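Aminoglycoside N(6')acetyltransferase (Legionella pneumophila subsp. pneumophila, PDB 3F5B) probably transfers an acyl group, most likely acetyl from acetyl-CoA to an amino group of an aminoglycoside, as expected for a GNAT-family acetyltransferase. Local coordinates at residues A[159-162]-A[163-167]. Sequence-based numbering, arbitrary orientation.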
loop_
_atom_site.group_PDB
_atom_site.type_symbol
_atom_site.label_atom_id
_atom_site.label_comp_id
_atom_site.label_asym_id
_atom_site.label_seq_id
_atom_site.Cartn_x
_atom_site.Cartn_y
_atom_site.Cartn_z
ATOM N N SER A 159 16.409 2.589 -5.993
ATOM C CA SER A 159 17.362 3.662 -5.737
ATOM C C SER A 159 17.595 3.863 -4.238
ATOM O O SER A 159 18.708 4.167 -3.830
ATOM C CB SER A 159 16.944 4.983 -6.402
ATOM O OG SER A 159 15.643 5.345 -5.998
ATOM N N TRP A 160 16.561 3.636 -3.437
ATOM C CA TRP A 160 16.594 3.947 -2.006
ATOM C C TRP A 160 17.177 2.779 -1.194
ATOM O O TRP A 160 17.554 2.948 -0.030
ATOM C CB TRP A 160 15.167 4.335 -1.507
ATOM C CG TRP A 160 14.190 3.198 -1.567
ATOM C CD1 TRP A 160 13.921 2.302 -0.571
ATOM C CD2 TRP A 160 13.374 2.808 -2.687
ATOM N NE1 TRP A 160 13.007 1.376 -1.001
ATOM C CE2 TRP A 160 12.651 1.661 -2.294
ATOM C CE3 TRP A 160 13.188 3.314 -3.981
ATOM C CZ2 TRP A 160 11.732 1.020 -3.142
ATOM C CZ3 TRP A 160 12.282 2.672 -4.831
ATOM C CH2 TRP A 160 11.569 1.537 -4.407
ATOM N N HIS A 161 17.238 1.601 -1.815
ATOM C CA HIS A 161 17.655 0.367 -1.155
ATOM C C HIS A 161 18.090 -0.593 -2.267
ATOM O O HIS A 161 17.274 -1.417 -2.713
ATOM C CB HIS A 161 16.490 -0.228 -0.311
ATOM C CG HIS A 161 16.850 -1.487 0.428
ATOM N ND1 HIS A 161 18.142 -1.782 0.811
ATOM C CD2 HIS A 161 16.084 -2.520 0.865
ATOM C CE1 HIS A 161 18.161 -2.949 1.439
ATOM N NE2 HIS A 161 16.926 -3.420 1.478
ATOM N N PRO A 162 19.350 -0.448 -2.757
ATOM C CA PRO A 162 19.772 -1.083 -4.020
ATOM C C PRO A 162 20.001 -2.601 -3.955
ATOM O O PRO A 162 21.114 -3.077 -4.169
ATOM C CB PRO A 162 21.074 -0.337 -4.400
ATOM C CG PRO A 162 21.563 0.288 -3.138
ATOM C CD PRO A 162 20.368 0.497 -2.233
ATOM N N VAL A 163 18.923 -3.312 -3.665
ATOM C CA VAL A 163 18.856 -4.756 -3.681
ATOM C C VAL A 163 17.721 -5.132 -4.654
ATOM O O VAL A 163 16.928 -4.267 -5.062
ATOM C CB VAL A 163 18.552 -5.307 -2.256
ATOM C CG1 VAL A 163 19.692 -4.914 -1.294
ATOM C CG2 VAL A 163 17.233 -4.784 -1.743
ATOM N N PRO A 164 17.634 -6.416 -5.044
ATOM C CA PRO A 164 16.543 -6.749 -5.963
ATOM C C PRO A 164 15.138 -6.600 -5.381
ATOM O O PRO A 164 14.894 -6.946 -4.206
ATOM C CB PRO A 164 16.859 -8.204 -6.369
ATOM C CG PRO A 164 18.365 -8.311 -6.177
ATOM C CD PRO A 164 18.568 -7.542 -4.884
ATOM N N HIS A 165 14.230 -6.075 -6.212
ATOM C CA HIS A 165 12.817 -5.893 -5.890
ATOM C C HIS A 165 11.999 -6.386 -7.089
ATOM O O HIS A 165 12.500 -6.428 -8.215
ATOM C CB HIS A 165 12.463 -4.405 -5.661
ATOM C CG HIS A 165 13.093 -3.797 -4.454
ATOM N ND1 HIS A 165 12.357 -3.284 -3.400
ATOM C CD2 HIS A 165 14.391 -3.591 -4.141
ATOM C CE1 HIS A 165 13.181 -2.798 -2.487
ATOM N NE2 HIS A 165 14.418 -2.964 -2.920
ATOM N N TYR A 166 10.750 -6.755 -6.852
ATOM C CA TYR A 166 9.833 -7.089 -7.931
ATOM C C TYR A 166 8.979 -5.862 -8.243
ATOM O O TYR A 166 8.658 -5.103 -7.355
ATOM C CB TYR A 166 8.869 -8.189 -7.492
ATOM C CG TYR A 166 9.450 -9.598 -7.463
ATOM C CD1 TYR A 166 10.151 -10.104 -8.555
ATOM C CD2 TYR A 166 9.251 -10.428 -6.352
ATOM C CE1 TYR A 166 10.670 -11.420 -8.549
ATOM C CE2 TYR A 166 9.761 -11.763 -6.316
ATOM C CZ TYR A 166 10.460 -12.234 -7.420
ATOM O OH TYR A 166 10.959 -13.491 -7.407
ATOM N N LYS A 167 8.598 -5.705 -9.503
ATOM C CA LYS A 167 7.522 -4.818 -9.863
ATOM C C LYS A 167 6.318 -5.739 -10.044
ATOM O O LYS A 167 6.406 -6.728 -10.786
ATOM C CB LYS A 167 7.864 -4.107 -11.166
ATOM C CG LYS A 167 7.460 -2.648 -11.180
ATOM C CD LYS A 167 7.582 -2.012 -12.565
ATOM C CE LYS A 167 6.812 -0.704 -12.604
ATOM N NZ LYS A 167 6.077 -0.578 -13.917
#
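His165 reaches back to the backbone of His161 and, beside it, to the indole of Trp160, bracing an inverse gamma turn centred on Pro162. The turn lies in the link between strands 151-158 and 164-171, the last two antiparallel strands of the GNAT-type sheet. Proline suits its centre, since its ring already holds phi at -74°, close to what this tight bend needs. Val163 N closes the turn on His161 O at 2.7 Å. The same oxygen accepts a second, longer bond, less straight at the hydrogen, from His165 NE2, at 3.3 Å, lying in the carbonyl plane; the imidazole carries this N-H at the far end of a flat ring, so one side chain can both donate to the turn and offer a face to Trp160. Trp160, His161 and His165 form an aromatic cluster beside the turn, with His165 meeting both of the others. The benzo edge of Trp160 is directed at the face of the His165 imidazole in a T-shaped pair, centroids 5.5 Å apart and planes at 67°. Trp160 gets there because its CG sits between the backbone N and the carbonyl carbon (chi1 66°), which folds the indole back toward the strand. The His161 ring, with CG anti to the backbone N, stands almost perpendicular to that of His165. Outside this stretch, His42 meets His161 edge-to-face, and Phe156 of strand 151-158 packs against His165. Val163, compact and branched, lays one methyl over the His161 ring in a CH-pi contact: CG2 lies 3.6 Å from the ring centroid, displaced toward NE2, which it approaches to 3.5 Å.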